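Long-range contacts in globin III, extracellular (Lumbricus terrestris, PDB 1X9F), which probably binds and carries oxygen as a haem-containing globin subunit of the extracellular erythrocruorin of the earthworm: residues C[45-50]-C[110-115]; C[13-18]-C[133-138]. One frame throughout, in Å; residues are numbered along the deposited sequence.

Contact 1: C[45-50]-C[110-115]; sequences KDIPEV and KAHFKK. Unlike the reference sequence in segment 45-50: Glu49 (reference Asp). With HEM (protoporphyrin IX containing Fe), chain R.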
loop_
_atom_site.group_PDB
_atom_site.type_symbol
_atom_site.label_atom_id
_atom_site.label_comp_id
_atom_site.label_asym_id
_atom_site.label_seq_id
_atom_site.Cartn_x
_atom_site.Cartn_y
_atom_site.Cartn_z
ATOM N N LYS C 45 -1.673 -23.903 41.193
ATOM C CA LYS C 45 -1.030 -25.097 40.652
ATOM C C LYS C 45 0.452 -25.143 41.012
ATOM O O LYS C 45 0.960 -26.189 41.417
ATOM C CB LYS C 45 -1.180 -25.139 39.127
ATOM C CG LYS C 45 -0.753 -26.463 38.481
ATOM C CD LYS C 45 -1.946 -27.358 38.122
ATOM C CE LYS C 45 -2.838 -27.684 39.334
ATOM N NZ LYS C 45 -4.054 -28.468 38.931
ATOM N N ASP C 46 1.136 -24.009 40.867
ATOM C CA ASP C 46 2.579 -23.926 41.117
ATOM C C ASP C 46 2.942 -23.835 42.590
ATOM O O ASP C 46 3.997 -24.325 43.009
ATOM C CB ASP C 46 3.191 -22.729 40.388
ATOM C CG ASP C 46 3.092 -22.846 38.883
ATOM O OD1 ASP C 46 3.403 -21.855 38.193
ATOM O OD2 ASP C 46 2.714 -23.883 38.292
ATOM N N ILE C 47 2.095 -23.177 43.373
ATOM C CA ILE C 47 2.348 -23.020 44.799
ATOM C C ILE C 47 1.091 -23.436 45.563
ATOM O O ILE C 47 0.243 -22.591 45.860
ATOM C CB ILE C 47 2.746 -21.559 45.134
ATOM C CG1 ILE C 47 3.886 -21.075 44.227
ATOM C CG2 ILE C 47 3.150 -21.436 46.615
ATOM C CD1 ILE C 47 4.248 -19.598 44.424
ATOM N N PRO C 48 0.983 -24.727 45.896
ATOM C CA PRO C 48 -0.272 -25.317 46.398
ATOM C C PRO C 48 -0.873 -24.609 47.616
ATOM O O PRO C 48 -2.100 -24.599 47.779
ATOM C CB PRO C 48 0.138 -26.747 46.773
ATOM C CG PRO C 48 1.638 -26.690 46.940
ATOM C CD PRO C 48 2.074 -25.719 45.859
ATOM N N GLU C 49 -0.016 -24.023 48.454
ATOM C CA GLU C 49 -0.474 -23.294 49.635
ATOM C C GLU C 49 -1.417 -22.143 49.257
ATOM O O GLU C 49 -2.215 -21.695 50.084
ATOM C CB GLU C 49 0.712 -22.778 50.467
ATOM C CG GLU C 49 1.429 -21.588 49.838
ATOM C CD GLU C 49 2.439 -20.919 50.756
ATOM O OE1 GLU C 49 2.066 -20.506 51.880
ATOM O OE2 GLU C 49 3.616 -20.778 50.340
ATOM N N VAL C 50 -1.322 -21.681 48.008
ATOM C CA VAL C 50 -2.177 -20.603 47.495
ATOM C C VAL C 50 -3.663 -20.977 47.516
ATOM O O VAL C 50 -4.509 -20.120 47.780
ATOM C CB VAL C 50 -1.721 -20.117 46.083
ATOM C CG1 VAL C 50 -2.800 -19.303 45.389
ATOM C CG2 VAL C 50 -0.448 -19.291 46.193
ATOM N N LYS C 110 5.750 -12.526 49.573
ATOM C CA LYS C 110 6.447 -11.981 48.408
ATOM C C LYS C 110 6.682 -12.996 47.289
ATOM O O LYS C 110 6.575 -12.650 46.111
ATOM C CB LYS C 110 7.766 -11.326 48.819
ATOM C CG LYS C 110 7.574 -9.980 49.492
ATOM C CD LYS C 110 8.895 -9.346 49.866
ATOM C CE LYS C 110 8.662 -8.123 50.739
ATOM N NZ LYS C 110 9.953 -7.437 51.054
ATOM N N ALA C 111 6.986 -14.241 47.660
ATOM C CA ALA C 111 7.287 -15.295 46.687
ATOM C C ALA C 111 6.116 -15.545 45.743
ATOM O O ALA C 111 6.312 -15.861 44.568
ATOM C CB ALA C 111 7.682 -16.582 47.401
ATOM N N HIS C 112 4.903 -15.399 46.267
ATOM C CA HIS C 112 3.693 -15.584 45.482
ATOM C C HIS C 112 3.587 -14.525 44.385
ATOM O O HIS C 112 3.190 -14.828 43.258
ATOM C CB HIS C 112 2.456 -15.485 46.368
ATOM C CG HIS C 112 2.366 -16.525 47.443
ATOM N ND1 HIS C 112 1.584 -16.347 48.563
ATOM C CD2 HIS C 112 2.921 -17.755 47.564
ATOM C CE1 HIS C 112 1.662 -17.419 49.330
ATOM N NE2 HIS C 112 2.468 -18.289 48.748
ATOM N N PHE C 113 3.933 -13.285 44.726
ATOM C CA PHE C 113 3.890 -12.188 43.768
ATOM C C PHE C 113 4.967 -12.290 42.697
ATOM O O PHE C 113 4.775 -11.808 41.578
ATOM C CB PHE C 113 3.970 -10.847 44.488
ATOM C CG PHE C 113 2.647 -10.363 44.994
ATOM C CD1 PHE C 113 2.102 -10.878 46.165
ATOM C CD2 PHE C 113 1.937 -9.392 44.294
ATOM C CE1 PHE C 113 0.867 -10.435 46.635
ATOM C CE2 PHE C 113 0.707 -8.940 44.755
ATOM C CZ PHE C 113 0.170 -9.463 45.931
ATOM N N LYS C 114 6.094 -12.915 43.028
ATOM C CA LYS C 114 7.141 -13.128 42.034
ATOM C C LYS C 114 6.707 -14.162 41.007
ATOM O O LYS C 114 7.020 -14.042 39.822
ATOM C CB LYS C 114 8.453 -13.556 42.685
ATOM C CG LYS C 114 9.566 -13.804 41.678
ATOM C CD LYS C 114 10.864 -14.101 42.386
ATOM C CE LYS C 114 11.962 -14.395 41.387
ATOM N NZ LYS C 114 13.277 -14.605 42.104
ATOM N N LYS C 115 5.977 -15.168 41.475
ATOM C CA LYS C 115 5.443 -16.201 40.610
ATOM C C LYS C 115 4.342 -15.631 39.726
ATOM O O LYS C 115 4.318 -15.876 38.520
ATOM C CB LYS C 115 4.895 -17.348 41.453
ATOM C CG LYS C 115 5.440 -18.700 41.065
ATOM C CD LYS C 115 5.246 -18.973 39.587
ATOM C CE LYS C 115 5.998 -20.220 39.160
ATOM N NZ LYS C 115 7.467 -20.125 39.445
HETATM C CHA HEM R . -7.711 -9.910 47.272
HETATM C CHB HEM R . -5.689 -7.224 43.702
HETATM C CHC HEM R . -2.017 -10.411 43.288
HETATM C CHD HEM R . -3.857 -12.899 47.104
HETATM C C1A HEM R . -7.511 -8.869 46.244
HETATM C C2A HEM R . -8.456 -7.866 46.039
HETATM C C3A HEM R . -7.893 -7.033 44.972
HETATM C C4A HEM R . -6.624 -7.730 44.706
HETATM C CMA HEM R . -8.453 -5.796 44.317
HETATM C CAA HEM R . -9.772 -7.673 46.744
HETATM C CBA HEM R . -9.629 -6.612 47.818
HETATM C CGA HEM R . -10.982 -6.433 48.453
HETATM O O1A HEM R . -11.818 -5.703 47.880
HETATM O O2A HEM R . -11.213 -7.026 49.527
HETATM C C1B HEM R . -4.465 -7.886 43.261
HETATM C C2B HEM R . -3.733 -7.380 42.193
HETATM C C3B HEM R . -2.751 -8.310 42.106
HETATM C C4B HEM R . -2.907 -9.262 43.090
HETATM C CMB HEM R . -3.963 -6.150 41.343
HETATM C CAB HEM R . -1.744 -8.226 41.231
HETATM C CBB HEM R . -0.936 -7.880 40.188
HETATM C C1C HEM R . -2.220 -11.423 44.340
HETATM C C2C HEM R . -1.355 -12.495 44.492
HETATM C C3C HEM R . -1.885 -13.154 45.569
HETATM C C4C HEM R . -3.023 -12.486 45.963
HETATM C CMC HEM R . -0.115 -12.832 43.703
HETATM C CAC HEM R . -1.367 -14.422 46.140
HETATM C CBC HEM R . -0.731 -14.625 47.368
HETATM C C1D HEM R . -5.128 -12.287 47.521
HETATM C C2D HEM R . -5.907 -12.849 48.530
HETATM C C3D HEM R . -7.011 -12.031 48.621
HETATM C C4D HEM R . -6.772 -11.005 47.578
HETATM C CMD HEM R . -5.589 -14.077 49.352
HETATM C CAD HEM R . -8.189 -12.157 49.548
HETATM C CBD HEM R . -9.192 -13.091 48.884
HETATM C CGD HEM R . -10.411 -13.103 49.761
HETATM O O1D HEM R . -10.490 -13.951 50.676
HETATM O O2D HEM R . -11.287 -12.248 49.532
HETATM N NA HEM R . -6.381 -8.810 45.482
HETATM N NB HEM R . -4.014 -9.033 43.843
HETATM N NC HEM R . -3.250 -11.379 45.234
HETATM N ND HEM R . -5.609 -11.176 46.908
HETATM FE FE HEM R . -4.801 -10.081 45.398
#
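Ile47 and His112 bring the backbones nearest, CA to CA 7.6 Å, where the chain leaves helix 28-46 and turns, in a type I beta turn from Ile47 to Val50, past the first part of helix 110-127. The turn is closed by the bond from Val50 N to Ile47 O, and three of its residues gather round the imidazole of His112. Glu49 comes to the ring edge: NE2 donates to Glu49 OE2 over 3.2 Å with an N-H...O angle of 162°. The acceptor lies near the ring plane, but the carboxylate is turned almost square to the imidazole, 89° between planes, and NE2 comes to OE2 from above the carboxylate plane. Glu49 gets there with CG set between its backbone N and carbonyl carbon and the chain extended beyond. Val50 places CG2 over the centre of one ring face in a CH-pi contact, 4.0 Å from the centroid. Ile47 splits its two branches, CG2 reaching His112 CD2 obliquely at 3.8 Å and CD1 resting on Lys115 CG at 3.7 Å. The Lys115 chain then crosses Asp46 at about a right angle. Asp46 OD1 and Lys115 NZ stay 4.6 Å apart, beyond a salt bridge; each charge has a mate of its own, Lys42 for Asp46 and Glu118 for Lys115. On the haem side, His112 meets the vinyl carbon CBC, while Phe113 turns away from 45-50 and lays its ring over the haem methyl CMC and pyrrole C. The single clear hydrogen bond across the contact is consistent with a proton on His112 NE2; the carboxylate would probably favour the positively charged imidazolium form, and the bond holds that ring between the turn and the haem edge.

Contact 2: C[13-18]-C[133-138]; sequences RIVQKQ and ALAWKS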
loop_
_atom_site.group_PDB
_atom_site.type_symbol
_atom_site.label_atom_id
_atom_site.label_comp_id
_atom_site.label_asym_id
_atom_site.label_seq_id
_atom_site.Cartn_x
_atom_site.Cartn_y
_atom_site.Cartn_z
ATOM N N ARG C 13 3.187 4.067 28.460
ATOM C CA ARG C 13 2.296 4.412 27.366
ATOM C C ARG C 13 2.119 3.197 26.437
ATOM O O ARG C 13 1.017 2.954 25.942
ATOM C CB ARG C 13 2.845 5.642 26.614
ATOM C CG ARG C 13 1.950 6.173 25.497
ATOM C CD ARG C 13 2.643 7.133 24.509
ATOM N NE ARG C 13 3.738 6.508 23.745
ATOM C CZ ARG C 13 3.576 5.647 22.735
ATOM N NH1 ARG C 13 2.360 5.275 22.344
ATOM N NH2 ARG C 13 4.640 5.146 22.117
ATOM N N ILE C 14 3.201 2.440 26.219
ATOM C CA ILE C 14 3.149 1.199 25.432
ATOM C C ILE C 14 2.258 0.177 26.140
ATOM O O ILE C 14 1.411 -0.460 25.512
ATOM C CB ILE C 14 4.577 0.605 25.179
ATOM C CG1 ILE C 14 5.481 1.590 24.426
ATOM C CG2 ILE C 14 4.500 -0.729 24.434
ATOM C CD1 ILE C 14 5.105 1.838 22.969
ATOM N N VAL C 15 2.449 0.046 27.450
ATOM C CA VAL C 15 1.673 -0.891 28.257
ATOM C C VAL C 15 0.170 -0.579 28.215
ATOM O O VAL C 15 -0.644 -1.480 28.006
ATOM C CB VAL C 15 2.222 -0.971 29.715
ATOM C CG1 VAL C 15 1.229 -1.643 30.655
ATOM C CG2 VAL C 15 3.556 -1.717 29.737
ATOM N N GLN C 16 -0.181 0.695 28.382
ATOM C CA GLN C 16 -1.584 1.132 28.402
ATOM C C GLN C 16 -2.302 0.905 27.082
ATOM O O GLN C 16 -3.452 0.460 27.058
ATOM C CB GLN C 16 -1.679 2.605 28.783
ATOM C CG GLN C 16 -1.338 2.854 30.229
ATOM C CD GLN C 16 -1.472 4.306 30.634
ATOM O OE1 GLN C 16 -1.015 5.212 29.933
ATOM N NE2 GLN C 16 -2.079 4.532 31.792
ATOM N N LYS C 17 -1.607 1.223 25.995
ATOM C CA LYS C 17 -2.117 1.045 24.648
ATOM C C LYS C 17 -2.337 -0.436 24.373
ATOM O O LYS C 17 -3.377 -0.829 23.830
ATOM C CB LYS C 17 -1.123 1.635 23.645
ATOM C CG LYS C 17 -1.586 1.583 22.200
ATOM C CD LYS C 17 -0.459 1.929 21.239
ATOM C CE LYS C 17 -0.190 3.431 21.188
ATOM N NZ LYS C 17 0.948 3.745 20.279
ATOM N N GLN C 18 -1.368 -1.259 24.764
ATOM C CA GLN C 18 -1.454 -2.692 24.508
ATOM C C GLN C 18 -2.533 -3.384 25.332
ATOM O O GLN C 18 -3.256 -4.237 24.823
ATOM C CB GLN C 18 -0.093 -3.360 24.695
ATOM C CG GLN C 18 0.845 -3.068 23.540
ATOM C CD GLN C 18 2.256 -3.585 23.743
ATOM O OE1 GLN C 18 3.077 -3.504 22.832
ATOM N NE2 GLN C 18 2.549 -4.107 24.925
ATOM N N ALA C 133 7.713 -7.007 25.549
ATOM C CA ALA C 133 8.077 -7.744 26.754
ATOM C C ALA C 133 8.836 -6.894 27.760
ATOM O O ALA C 133 8.635 -7.044 28.963
ATOM C CB ALA C 133 8.859 -9.013 26.420
ATOM N N LEU C 134 9.692 -5.998 27.272
ATOM C CA LEU C 134 10.528 -5.182 28.154
ATOM C C LEU C 134 9.722 -4.155 28.938
ATOM O O LEU C 134 9.925 -3.994 30.143
ATOM C CB LEU C 134 11.666 -4.508 27.375
ATOM C CG LEU C 134 12.714 -5.462 26.786
ATOM C CD1 LEU C 134 13.771 -4.710 26.009
ATOM C CD2 LEU C 134 13.372 -6.335 27.852
ATOM N N ALA C 135 8.801 -3.479 28.254
ATOM C CA ALA C 135 7.949 -2.471 28.880
ATOM C C ALA C 135 7.009 -3.076 29.926
ATOM O O ALA C 135 6.846 -2.520 31.015
ATOM C CB ALA C 135 7.160 -1.718 27.824
ATOM N N TRP C 136 6.395 -4.209 29.593
ATOM C CA TRP C 136 5.502 -4.879 30.526
ATOM C C TRP C 136 6.275 -5.381 31.724
ATOM O O TRP C 136 5.845 -5.183 32.856
ATOM C CB TRP C 136 4.763 -6.026 29.850
ATOM C CG TRP C 136 3.551 -5.565 29.139
ATOM C CD1 TRP C 136 3.467 -5.177 27.840
ATOM C CD2 TRP C 136 2.237 -5.418 29.687
ATOM N NE1 TRP C 136 2.180 -4.807 27.538
ATOM C CE2 TRP C 136 1.404 -4.942 28.656
ATOM C CE3 TRP C 136 1.676 -5.642 30.949
ATOM C CZ2 TRP C 136 0.047 -4.692 28.842
ATOM C CZ3 TRP C 136 0.330 -5.394 31.133
ATOM C CH2 TRP C 136 -0.470 -4.924 30.085
ATOM N N LYS C 137 7.424 -6.008 31.477
ATOM C CA LYS C 137 8.260 -6.529 32.558
ATOM C C LYS C 137 8.569 -5.477 33.630
ATOM O O LYS C 137 8.336 -5.713 34.819
ATOM C CB LYS C 137 9.555 -7.139 32.017
ATOM C CG LYS C 137 10.367 -7.854 33.082
ATOM C CD LYS C 137 11.674 -8.409 32.540
ATOM C CE LYS C 137 12.515 -8.998 33.669
ATOM N NZ LYS C 137 11.742 -9.950 34.539
ATOM N N SER C 138 9.076 -4.324 33.204
ATOM C CA SER C 138 9.430 -3.265 34.144
ATOM C C SER C 138 8.220 -2.619 34.826
ATOM O O SER C 138 8.274 -2.327 36.022
ATOM C CB SER C 138 10.306 -2.209 33.469
ATOM O OG SER C 138 9.581 -1.531 32.458
#
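Val15 and Trp136 lie where helix 9-20 crosses helix 133-148, their CA atoms 6.0 Å apart; the short axes approach to 9.0 Å at a signed angle of -100°. The main interaction is CH-pi. Val15 CG1 sits over the six-membered ring of Trp136, 3.6 Å from its centroid and only 7° off the normal, while CG2 rides over the five-membered part, 3.9 Å from CG. Chi1 of -84° sets Trp136 CG beside its backbone N, and the ring beyond CG reaches helix 9-20. Tyr131 also stacks on Trp136.

Apolar contacts continue beside the indole. Ala135 points its methyl toward the other helix, with CB 4.1 Å from Val15 CG2 and 4.4 Å from Ile14 CB. The rest of Ile14 leads off to pack against an aromatic side chain of another protein chain.

At the rim of the indole lies Gln18, which slides past Trp136 with its amide plane nearly coplanar with the ring and its CB in the ring plane, 3.9 Å from Trp136 NE1.

An alanine in place of Trp136 would probably open a gap beneath the two Val15 methyls and leave Tyr131 without its stacking partner.

The small Ala135 and the broad indole both lie at a crossing that is nearly square. By order along the chain these two helices are the first and last of the globin fold, helices A and H, and their buried crossing is a standard part of that fold, here with the Trp136 side chain about 9 Å from a haem.

The two contacts lie at separate places in one all-helical globin, with centres about 23 Å apart and nearest atoms about 8 Å apart, so they do not touch. Along the chain they are nested: 13-18 comes first, then 45-50 and 110-115, and finally 133-138, so contact 2 closes a loop that encloses contact 1. They share no helix, but their helices are sequence neighbours: 9-20 precedes 28-46, and 110-127 precedes 133-148. Contact 1 includes two residues of the haem pocket, His112 and Phe113, while contact 2 joins the first helix to the start of the last, where the disulfide Cys7-Cys139 adds a covalent tie. Together they link the early helices to the late ones.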